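Local coordinates for FHA domain-containing protein DDL (Arabidopsis thaliana, PDB 3VPY) that probably recognises phosphothreonine in Dicer-like1 through its forkhead-associated (FHA) domain, a beta-sandwich phosphopeptide-binding module, at residues Glu15-Leu28 with Ile117-Glu131. Numbering follows the deposited sequence.
Sequences ERWRLYVFKDGEPL and IKFGNSSREYVLLHE
His130 sets the edge of its imidazole against the face of Trp17, a T-shaped pair with the two planes 85° apart and His130 CD2 3.7 Å from Trp17 CH2. The His130 ring stands between its backbone N and carbonyl carbon (chi1 63°), and its rotation is fixed by ND1, which donates to Glu131 O at 2.9 Å, nearly in the ring plane. Over one face of the imidazole lies the Glu15 carboxylate, OE1 3.4 Å from His130 ND1 at an angle too poor for a hydrogen bond. With an alanine here, the indole face met by the imidazole edge would probably lose its cover, and the Glu15 carboxylate the ring it lies over. Trp17 CE3, on the same indole, packs 3.4 Å from Leu128 CG. Strands 18-23 and 124-129 run antiparallel, held by paired backbone hydrogen bonds at Arg18-Leu129, Tyr20-Val127 and Phe22-Glu125. One sheet face carries Leu19 and Val21 against Tyr126, with Leu19 CG 3.7 Å from Tyr126 CB; on the other, Phe22 CE2 touches Val127 CG2 at 3.5 Å. A salt bridge from Arg16 NH1 to Glu131 OE2, 3.2 Å, joins the segments beyond the strands. Within the FHA beta sandwich, this terminal-strand pair is flanked by strands 26-33 and 116-119, while Trp17 reaches Tyr67 and Pro85 of the opposing sheet.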
ATOM      1  N   GLU A  15       1.633 -10.743   6.126  1.00 21.52           N
ATOM      2  CA  GLU A  15       0.602  -9.946   6.785  1.00 21.83           C
ATOM      3  C   GLU A  15      -0.580  -9.699   5.849  1.00 19.97           C
ATOM      4  O   GLU A  15      -0.386  -9.414   4.670  1.00 19.39           O
ATOM      5  CB  GLU A  15       1.185  -8.604   7.220  1.00 22.58           C
ATOM      6  CG  GLU A  15       2.076  -8.698   8.428  1.00 27.30           C
ATOM      7  CD  GLU A  15       1.376  -8.235   9.691  1.00 33.00           C
ATOM      8  OE1 GLU A  15       0.224  -8.663   9.960  1.00 34.67           O
ATOM      9  OE2 GLU A  15       1.986  -7.429  10.410  1.00 34.78           O
ATOM     10  N   ARG A  16      -1.797  -9.796   6.383  1.00 18.94           N
ATOM     11  CA  ARG A  16      -3.003  -9.698   5.564  1.00 18.33           C
ATOM     12  C   ARG A  16      -3.441  -8.258   5.321  1.00 17.26           C
ATOM     13  O   ARG A  16      -4.559  -7.840   5.660  1.00 17.25           O
ATOM     14  CB  ARG A  16      -4.140 -10.555   6.148  1.00 19.41           C
ATOM     15  CG  ARG A  16      -3.817 -12.046   6.180  1.00 20.14           C
ATOM     16  CD  ARG A  16      -5.058 -12.908   6.372  1.00 20.26           C
ATOM     17  NE  ARG A  16      -4.767 -14.302   6.020  1.00 20.13           N
ATOM     18  CZ  ARG A  16      -4.367 -15.243   6.880  1.00 21.09           C
ATOM     19  NH1 ARG A  16      -4.236 -14.986   8.181  1.00 21.32           N
ATOM     20  NH2 ARG A  16      -4.108 -16.451   6.430  1.00 21.86           N
ATOM     21  N   TRP A  17      -2.570  -7.486   4.696  1.00 15.21           N
ATOM     22  CA  TRP A  17      -2.902  -6.098   4.403  1.00 14.44           C
ATOM     23  C   TRP A  17      -4.119  -6.017   3.475  1.00 14.09           C
ATOM     24  O   TRP A  17      -4.230  -6.774   2.507  1.00 14.40           O
ATOM     25  CB  TRP A  17      -1.734  -5.427   3.707  1.00 14.17           C
ATOM     26  CG  TRP A  17      -0.531  -5.272   4.546  1.00 14.56           C
ATOM     27  CD1 TRP A  17       0.547  -6.109   4.593  1.00 15.74           C
ATOM     28  CD2 TRP A  17      -0.269  -4.217   5.480  1.00 14.46           C
ATOM     29  NE1 TRP A  17       1.486  -5.623   5.491  1.00 15.46           N
ATOM     30  CE2 TRP A  17       1.008  -4.454   6.033  1.00 16.24           C
ATOM     31  CE3 TRP A  17      -0.985  -3.076   5.882  1.00 15.73           C
ATOM     32  CZ2 TRP A  17       1.583  -3.607   6.994  1.00 16.04           C
ATOM     33  CZ3 TRP A  17      -0.408  -2.227   6.835  1.00 16.09           C
ATOM     34  CH2 TRP A  17       0.870  -2.501   7.371  1.00 14.82           C
ATOM     35  N   ARG A  18      -5.023  -5.107   3.789  1.00 14.76           N
ATOM     36  CA  ARG A  18      -6.203  -4.862   2.960  1.00 14.78           C
ATOM     37  C   ARG A  18      -6.396  -3.371   2.820  1.00 14.66           C
ATOM     38  O   ARG A  18      -5.924  -2.610   3.647  1.00 14.02           O
ATOM     39  CB  ARG A  18      -7.449  -5.501   3.572  1.00 15.55           C
ATOM     40  CG  ARG A  18      -7.385  -7.034   3.677  1.00 17.06           C
ATOM     41  CD  ARG A  18      -8.757  -7.620   3.877  1.00 23.18           C
ATOM     42  NE  ARG A  18      -9.259  -7.432   5.235  1.00 28.14           N
ATOM     43  CZ  ARG A  18     -10.454  -7.866   5.648  1.00 30.47           C
ATOM     44  NH1 ARG A  18     -11.264  -8.485   4.801  1.00 33.40           N
ATOM     45  NH2 ARG A  18     -10.850  -7.670   6.898  1.00 32.28           N
ATOM     46  N   LEU A  19      -7.092  -2.967   1.768  1.00 14.19           N
ATOM     47  CA  LEU A  19      -7.275  -1.569   1.476  1.00 14.60           C
ATOM     48  C   LEU A  19      -8.774  -1.279   1.466  1.00 13.89           C
ATOM     49  O   LEU A  19      -9.519  -1.761   0.589  1.00 13.66           O
ATOM     50  CB  LEU A  19      -6.655  -1.268   0.095  1.00 15.25           C
ATOM     51  CG  LEU A  19      -6.288   0.165  -0.269  1.00 15.21           C
ATOM     52  CD1 LEU A  19      -5.272   0.777   0.722  1.00 13.53           C
ATOM     53  CD2 LEU A  19      -5.789   0.241  -1.715  1.00 16.38           C
ATOM     54  N   TYR A  20      -9.225  -0.539   2.477  1.00 13.38           N
ATOM     55  CA  TYR A  20     -10.617  -0.118   2.584  1.00 13.65           C
ATOM     56  C   TYR A  20     -10.838   1.060   1.654  1.00 13.43           C
ATOM     57  O   TYR A  20      -9.990   1.944   1.552  1.00 15.28           O
ATOM     58  CB  TYR A  20     -10.942   0.236   4.037  1.00 13.63           C
ATOM     59  CG  TYR A  20     -11.033  -1.006   4.899  1.00 14.28           C
ATOM     60  CD1 TYR A  20     -12.272  -1.550   5.216  1.00 15.52           C
ATOM     61  CD2 TYR A  20      -9.886  -1.680   5.327  1.00 15.58           C
ATOM     62  CE1 TYR A  20     -12.376  -2.694   5.956  1.00 15.64           C
ATOM     63  CE2 TYR A  20      -9.979  -2.835   6.078  1.00 13.72           C
ATOM     64  CZ  TYR A  20     -11.239  -3.327   6.407  1.00 14.77           C
ATOM     65  OH  TYR A  20     -11.375  -4.479   7.139  1.00 17.40           O
ATOM     66  N   VAL A  21     -11.955   1.032   0.941  1.00 12.48           N
ATOM     67  CA  VAL A  21     -12.289   2.056  -0.042  1.00 12.72           C
ATOM     68  C   VAL A  21     -13.445   2.942   0.426  1.00 13.98           C
ATOM     69  O   VAL A  21     -14.428   2.461   1.025  1.00 14.89           O
ATOM     70  CB  VAL A  21     -12.731   1.378  -1.343  1.00 13.01           C
ATOM     71  CG1 VAL A  21     -12.923   2.420  -2.486  1.00 14.67           C
ATOM     72  CG2 VAL A  21     -11.727   0.289  -1.747  1.00 14.19           C
ATOM     73  N   PHE A  22     -13.338   4.229   0.105  1.00 14.18           N
ATOM     74  CA  PHE A  22     -14.415   5.175   0.363  1.00 15.59           C
ATOM     75  C   PHE A  22     -14.796   5.801  -0.966  1.00 15.89           C
ATOM     76  O   PHE A  22     -13.925   6.111  -1.794  1.00 16.16           O
ATOM     77  CB  PHE A  22     -13.981   6.240   1.366  1.00 16.45           C
ATOM     78  CG  PHE A  22     -13.628   5.674   2.704  1.00 17.51           C
ATOM     79  CD1 PHE A  22     -14.579   5.585   3.704  1.00 18.13           C
ATOM     80  CD2 PHE A  22     -12.360   5.145   2.930  1.00 20.00           C
ATOM     81  CE1 PHE A  22     -14.263   5.039   4.946  1.00 19.67           C
ATOM     82  CE2 PHE A  22     -12.043   4.577   4.157  1.00 18.54           C
ATOM     83  CZ  PHE A  22     -12.995   4.542   5.172  1.00 19.60           C
ATOM     84  N   LYS A  23     -16.098   5.943  -1.175  1.00 17.29           N
ATOM     85  CA  LYS A  23     -16.647   6.642  -2.329  1.00 18.79           C
ATOM     86  C   LYS A  23     -17.465   7.786  -1.746  1.00 18.63           C
ATOM     87  O   LYS A  23     -18.458   7.545  -1.050  1.00 18.87           O
ATOM     88  CB  LYS A  23     -17.527   5.665  -3.124  1.00 20.09           C
ATOM     89  CG  LYS A  23     -18.352   6.236  -4.248  1.00 25.28           C
ATOM     90  CD  LYS A  23     -18.971   5.068  -5.017  1.00 30.39           C
ATOM     91  CE  LYS A  23     -19.648   5.504  -6.302  1.00 34.93           C
ATOM     92  NZ  LYS A  23     -19.894   4.316  -7.186  1.00 37.64           N
ATOM     93  N   ASP A  24     -17.044   9.026  -2.033  1.00 19.19           N
ATOM     94  CA  ASP A  24     -17.668  10.212  -1.456  1.00 20.52           C
ATOM     95  C   ASP A  24     -17.796  10.079   0.067  1.00 19.68           C
ATOM     96  O   ASP A  24     -18.831  10.433   0.643  1.00 21.60           O
ATOM     97  CB  ASP A  24     -19.042  10.469  -2.111  1.00 22.27           C
ATOM     98  CG  ASP A  24     -18.942  10.738  -3.608  1.00 25.83           C
ATOM     99  OD1 ASP A  24     -18.096  11.560  -4.004  1.00 27.59           O
ATOM    100  OD2 ASP A  24     -19.713  10.127  -4.385  1.00 31.02           O
ATOM    101  N   GLY A  25     -16.760   9.535   0.709  1.00 18.51           N
ATOM    102  CA  GLY A  25     -16.702   9.480   2.162  1.00 18.46           C
ATOM    103  C   GLY A  25     -17.440   8.330   2.827  1.00 18.81           C
ATOM    104  O   GLY A  25     -17.415   8.211   4.054  1.00 19.54           O
ATOM    105  N   GLU A  26     -18.073   7.471   2.030  1.00 17.37           N
ATOM    106  CA  GLU A  26     -18.733   6.290   2.577  1.00 18.14           C
ATOM    107  C   GLU A  26     -18.102   4.978   2.120  1.00 16.43           C
ATOM    108  O   GLU A  26     -17.609   4.880   0.994  1.00 16.06           O
ATOM    109  CB  GLU A  26     -20.229   6.308   2.282  1.00 18.96           C
ATOM    110  CG  GLU A  26     -20.925   7.583   2.767  1.00 21.92           C
ATOM    111  CD  GLU A  26     -21.180   7.614   4.276  1.00 23.27           C
ATOM    112  OE1 GLU A  26     -20.590   6.812   5.017  1.00 21.20           O
ATOM    113  OE2 GLU A  26     -21.991   8.453   4.714  1.00 25.76           O
ATOM    114  N   PRO A  27     -18.101   3.975   3.011  1.00 15.18           N
ATOM    115  CA  PRO A  27     -17.395   2.724   2.744  1.00 14.89           C
ATOM    116  C   PRO A  27     -18.044   1.848   1.669  1.00 14.95           C
ATOM    117  O   PRO A  27     -19.278   1.766   1.574  1.00 17.15           O
ATOM    118  CB  PRO A  27     -17.452   2.000   4.089  1.00 14.84           C
ATOM    119  CG  PRO A  27     -18.679   2.551   4.755  1.00 16.44           C
ATOM    120  CD  PRO A  27     -18.710   3.983   4.359  1.00 16.27           C
ATOM    121  N   LEU A  28     -17.212   1.188   0.869  1.00 15.65           N
ATOM    122  CA  LEU A  28     -17.705   0.041   0.096  1.00 15.98           C
ATOM    123  C   LEU A  28     -17.971  -1.190   0.985  1.00 15.77           C
ATOM    124  O   LEU A  28     -17.628  -1.227   2.157  1.00 15.36           O
ATOM    125  CB  LEU A  28     -16.697  -0.320  -0.998  1.00 15.90           C
ATOM    126  CG  LEU A  28     -16.689   0.572  -2.240  1.00 19.06           C
ATOM    127  CD1 LEU A  28     -16.449   2.043  -1.956  1.00 22.51           C
ATOM    128  CD2 LEU A  28     -15.655   0.044  -3.197  1.00 20.84           C
ATOM    129  N   ILE A 117      -4.866   7.083   1.759  1.00 13.69           N
ATOM    130  CA  ILE A 117      -4.264   7.300   0.454  1.00 13.87           C
ATOM    131  C   ILE A 117      -5.297   7.885  -0.489  1.00 13.30           C
ATOM    132  O   ILE A 117      -6.449   7.434  -0.518  1.00 13.01           O
ATOM    133  CB  ILE A 117      -3.768   5.966  -0.106  1.00 15.05           C
ATOM    134  CG1 ILE A 117      -2.762   5.354   0.876  1.00 17.93           C
ATOM    135  CG2 ILE A 117      -3.144   6.159  -1.473  1.00 16.35           C
ATOM    136  CD1 ILE A 117      -2.419   3.911   0.578  1.00 22.23           C
ATOM    137  N   LYS A 118      -4.871   8.865  -1.276  1.00 12.30           N
ATOM    138  CA  LYS A 118      -5.746   9.470  -2.292  1.00 13.76           C
ATOM    139  C   LYS A 118      -4.938   9.705  -3.546  1.00 13.67           C
ATOM    140  O   LYS A 118      -3.796  10.179  -3.461  1.00 13.78           O
ATOM    141  CB  LYS A 118      -6.294  10.804  -1.802  1.00 14.43           C
ATOM    142  CG  LYS A 118      -7.257  11.493  -2.770  1.00 18.60           C
ATOM    143  CD  LYS A 118      -7.506  12.917  -2.302  1.00 26.47           C
ATOM    144  CE  LYS A 118      -8.636  13.566  -3.028  1.00 30.18           C
ATOM    145  NZ  LYS A 118      -9.325  14.548  -2.114  1.00 35.09           N
ATOM    146  N   PHE A 119      -5.541   9.413  -4.697  1.00 12.95           N
ATOM    147  CA  PHE A 119      -4.867   9.609  -5.974  1.00 12.82           C
ATOM    148  C   PHE A 119      -5.490  10.807  -6.662  1.00 13.77           C
ATOM    149  O   PHE A 119      -6.715  10.886  -6.819  1.00 14.37           O
ATOM    150  CB  PHE A 119      -4.971   8.334  -6.838  1.00 12.47           C
ATOM    151  CG  PHE A 119      -4.454   7.101  -6.151  1.00 12.97           C
ATOM    152  CD1 PHE A 119      -3.074   6.935  -5.934  1.00 14.77           C
ATOM    153  CD2 PHE A 119      -5.326   6.099  -5.716  1.00 14.61           C
ATOM    154  CE1 PHE A 119      -2.566   5.774  -5.281  1.00 14.82           C
ATOM    155  CE2 PHE A 119      -4.839   4.947  -5.060  1.00 15.84           C
ATOM    156  CZ  PHE A 119      -3.441   4.791  -4.840  1.00 15.84           C
ATOM    157  N   GLY A 120      -4.635  11.739  -7.080  1.00 14.18           N
ATOM    158  CA  GLY A 120      -5.047  12.948  -7.748  1.00 15.78           C
ATOM    159  C   GLY A 120      -6.094  13.730  -6.980  1.00 16.36           C
ATOM    160  O   GLY A 120      -5.955  13.956  -5.774  1.00 17.10           O
ATOM    161  N   ASN A 121      -7.159  14.110  -7.682  1.00 16.69           N
ATOM    162  CA  ASN A 121      -8.269  14.854  -7.083  1.00 17.30           C
ATOM    163  C   ASN A 121      -9.524  13.994  -6.984  1.00 17.47           C
ATOM    164  O   ASN A 121     -10.666  14.496  -7.039  1.00 17.41           O
ATOM    165  CB  ASN A 121      -8.527  16.112  -7.909  1.00 19.36           C
ATOM    166  CG  ASN A 121      -7.281  16.956  -8.062  1.00 20.96           C
ATOM    167  OD1 ASN A 121      -6.931  17.397  -9.169  1.00 25.82           O
ATOM    168  ND2 ASN A 121      -6.585  17.185  -6.939  1.00 20.21           N
ATOM    169  N   SER A 122      -9.289  12.693  -6.839  1.00 16.68           N
ATOM    170  CA  SER A 122     -10.356  11.711  -6.811  1.00 16.71           C
ATOM    171  C   SER A 122     -11.315  11.961  -5.639  1.00 17.38           C
ATOM    172  O   SER A 122     -10.918  12.481  -4.597  1.00 18.94           O
ATOM    173  CB  SER A 122      -9.778  10.283  -6.770  1.00 15.78           C
ATOM    174  OG  SER A 122     -10.827   9.340  -6.747  1.00 17.89           O
ATOM    175  N   SER A 123     -12.572  11.594  -5.862  1.00 17.99           N
ATOM    176  CA  SER A 123     -13.628  11.550  -4.852  1.00 19.87           C
ATOM    177  C   SER A 123     -13.529  10.271  -4.001  1.00 19.63           C
ATOM    178  O   SER A 123     -14.304  10.084  -3.039  1.00 21.04           O
ATOM    179  CB  SER A 123     -14.993  11.620  -5.545  1.00 20.44           C
ATOM    180  OG  SER A 123     -15.089  10.669  -6.598  1.00 23.15           O
ATOM    181  N   ARG A 124     -12.599   9.391  -4.364  1.00 17.81           N
ATOM    182  CA  ARG A 124     -12.355   8.159  -3.598  1.00 17.31           C
ATOM    183  C   ARG A 124     -11.121   8.276  -2.719  1.00 17.42           C
ATOM    184  O   ARG A 124     -10.216   9.064  -3.007  1.00 16.66           O
ATOM    185  CB  ARG A 124     -12.182   6.966  -4.522  1.00 18.06           C
ATOM    186  CG  ARG A 124     -13.393   6.644  -5.281  1.00 20.21           C
ATOM    187  CD  ARG A 124     -13.349   5.241  -5.786  1.00 24.98           C
ATOM    188  NE  ARG A 124     -14.635   4.999  -6.409  1.00 27.28           N
ATOM    189  CZ  ARG A 124     -15.175   3.807  -6.574  1.00 27.06           C
ATOM    190  NH1 ARG A 124     -14.523   2.714  -6.184  1.00 26.98           N
ATOM    191  NH2 ARG A 124     -16.369   3.735  -7.147  1.00 28.79           N
ATOM    192  N   GLU A 125     -11.092   7.511  -1.632  1.00 16.64           N
ATOM    193  CA  GLU A 125      -9.932   7.480  -0.755  1.00 16.60           C
ATOM    194  C   GLU A 125      -9.820   6.074  -0.226  1.00 15.14           C
ATOM    195  O   GLU A 125     -10.785   5.316  -0.253  1.00 15.11           O
ATOM    196  CB  GLU A 125     -10.109   8.414   0.432  1.00 17.74           C
ATOM    197  CG  GLU A 125     -10.255   9.871   0.105  1.00 23.46           C
ATOM    198  CD  GLU A 125     -10.657  10.614   1.331  1.00 30.59           C
ATOM    199  OE1 GLU A 125     -11.879  10.842   1.502  1.00 34.16           O
ATOM    200  OE2 GLU A 125      -9.752  10.915   2.142  1.00 32.32           O
ATOM    201  N   TYR A 126      -8.640   5.738   0.261  1.00 13.65           N
ATOM    202  CA  TYR A 126      -8.353   4.386   0.706  1.00 13.68           C
ATOM    203  C   TYR A 126      -7.675   4.414   2.067  1.00 14.47           C
ATOM    204  O   TYR A 126      -6.879   5.317   2.344  1.00 15.51           O
ATOM    205  CB  TYR A 126      -7.436   3.665  -0.294  1.00 14.19           C
ATOM    206  CG  TYR A 126      -7.946   3.683  -1.709  1.00 13.43           C
ATOM    207  CD1 TYR A 126      -8.642   2.587  -2.223  1.00 16.41           C
ATOM    208  CD2 TYR A 126      -7.758   4.811  -2.526  1.00 15.05           C
ATOM    209  CE1 TYR A 126      -9.113   2.595  -3.525  1.00 17.70           C
ATOM    210  CE2 TYR A 126      -8.235   4.843  -3.830  1.00 15.89           C
ATOM    211  CZ  TYR A 126      -8.918   3.720  -4.326  1.00 16.32           C
ATOM    212  OH  TYR A 126      -9.414   3.721  -5.607  1.00 18.15           O
ATOM    213  N   VAL A 127      -7.998   3.439   2.909  1.00 12.93           N
ATOM    214  CA  VAL A 127      -7.340   3.292   4.201  1.00 12.84           C
ATOM    215  C   VAL A 127      -6.721   1.897   4.317  1.00 12.59           C
ATOM    216  O   VAL A 127      -7.394   0.880   4.056  1.00 12.50           O
ATOM    217  CB  VAL A 127      -8.335   3.507   5.381  1.00 13.46           C
ATOM    218  CG1 VAL A 127      -7.704   3.097   6.710  1.00 14.94           C
ATOM    219  CG2 VAL A 127      -8.764   4.962   5.433  1.00 14.45           C
ATOM    220  N   LEU A 128      -5.441   1.867   4.682  1.00 11.85           N
ATOM    221  CA  LEU A 128      -4.679   0.631   4.749  1.00 12.18           C
ATOM    222  C   LEU A 128      -4.770   0.032   6.139  1.00 12.49           C
ATOM    223  O   LEU A 128      -4.566   0.722   7.129  1.00 13.29           O
ATOM    224  CB  LEU A 128      -3.214   0.919   4.399  1.00 12.61           C
ATOM    225  CG  LEU A 128      -2.289  -0.286   4.358  1.00 13.98           C
ATOM    226  CD1 LEU A 128      -2.678  -1.298   3.255  1.00 13.76           C
ATOM    227  CD2 LEU A 128      -0.851   0.218   4.153  1.00 13.30           C
ATOM    228  N   LEU A 129      -5.103  -1.256   6.215  1.00 12.58           N
ATOM    229  CA  LEU A 129      -5.162  -1.952   7.504  1.00 14.84           C
ATOM    230  C   LEU A 129      -4.744  -3.390   7.333  1.00 16.15           C
ATOM    231  O   LEU A 129      -4.734  -3.917   6.226  1.00 16.38           O
ATOM    232  CB  LEU A 129      -6.599  -1.964   8.047  1.00 15.71           C
ATOM    233  CG  LEU A 129      -7.255  -0.793   8.776  1.00 18.59           C
ATOM    234  CD1 LEU A 129      -8.575  -1.289   9.412  1.00 21.89           C
ATOM    235  CD2 LEU A 129      -6.350  -0.150   9.848  1.00 19.41           C
ATOM    236  N   HIS A 130      -4.476  -4.049   8.453  1.00 18.98           N
ATOM    237  CA  HIS A 130      -4.501  -5.499   8.485  1.00 21.06           C
ATOM    238  C   HIS A 130      -5.163  -6.000   9.767  1.00 22.51           C
ATOM    239  O   HIS A 130      -5.281  -5.253  10.753  1.00 23.50           O
ATOM    240  CB  HIS A 130      -3.098  -6.092   8.286  1.00 20.70           C
ATOM    241  CG  HIS A 130      -2.115  -5.752   9.360  1.00 23.31           C
ATOM    242  ND1 HIS A 130      -2.140  -6.343  10.606  1.00 24.42           N
ATOM    243  CD2 HIS A 130      -1.031  -4.939   9.350  1.00 22.74           C
ATOM    244  CE1 HIS A 130      -1.140  -5.876  11.333  1.00 24.28           C
ATOM    245  NE2 HIS A 130      -0.453  -5.021  10.596  1.00 24.74           N
ATOM    246  N   GLU A 131      -5.591  -7.258   9.757  1.00 23.73           N
ATOM    247  CA  GLU A 131      -6.247  -7.869  10.904  1.00 25.66           C
ATOM    248  C   GLU A 131      -5.336  -8.019  12.139  1.00 27.21           C
ATOM    249  O   GLU A 131      -4.101  -7.982  12.042  1.00 26.56           O
ATOM    250  CB  GLU A 131      -6.805  -9.251  10.522  1.00 26.03           C
ATOM    251  CG  GLU A 131      -5.732 -10.301  10.235  1.00 27.08           C
ATOM    252  CD  GLU A 131      -6.291 -11.713  10.173  1.00 26.35           C
ATOM    253  OE1 GLU A 131      -7.523 -11.880  10.320  1.00 28.95           O
ATOM    254  OE2 GLU A 131      -5.493 -12.659   9.994  1.00 27.55           O
TER
HETATM  255  O   HOH W   1      -6.677  -8.437   7.240  1.00 22.99           O
HETATM  256  O   HOH W   2     -16.284   8.796  -5.001  1.00 40.46           O
HETATM  257  O   HOH W   3     -14.155   9.332  -0.289  1.00 20.49           O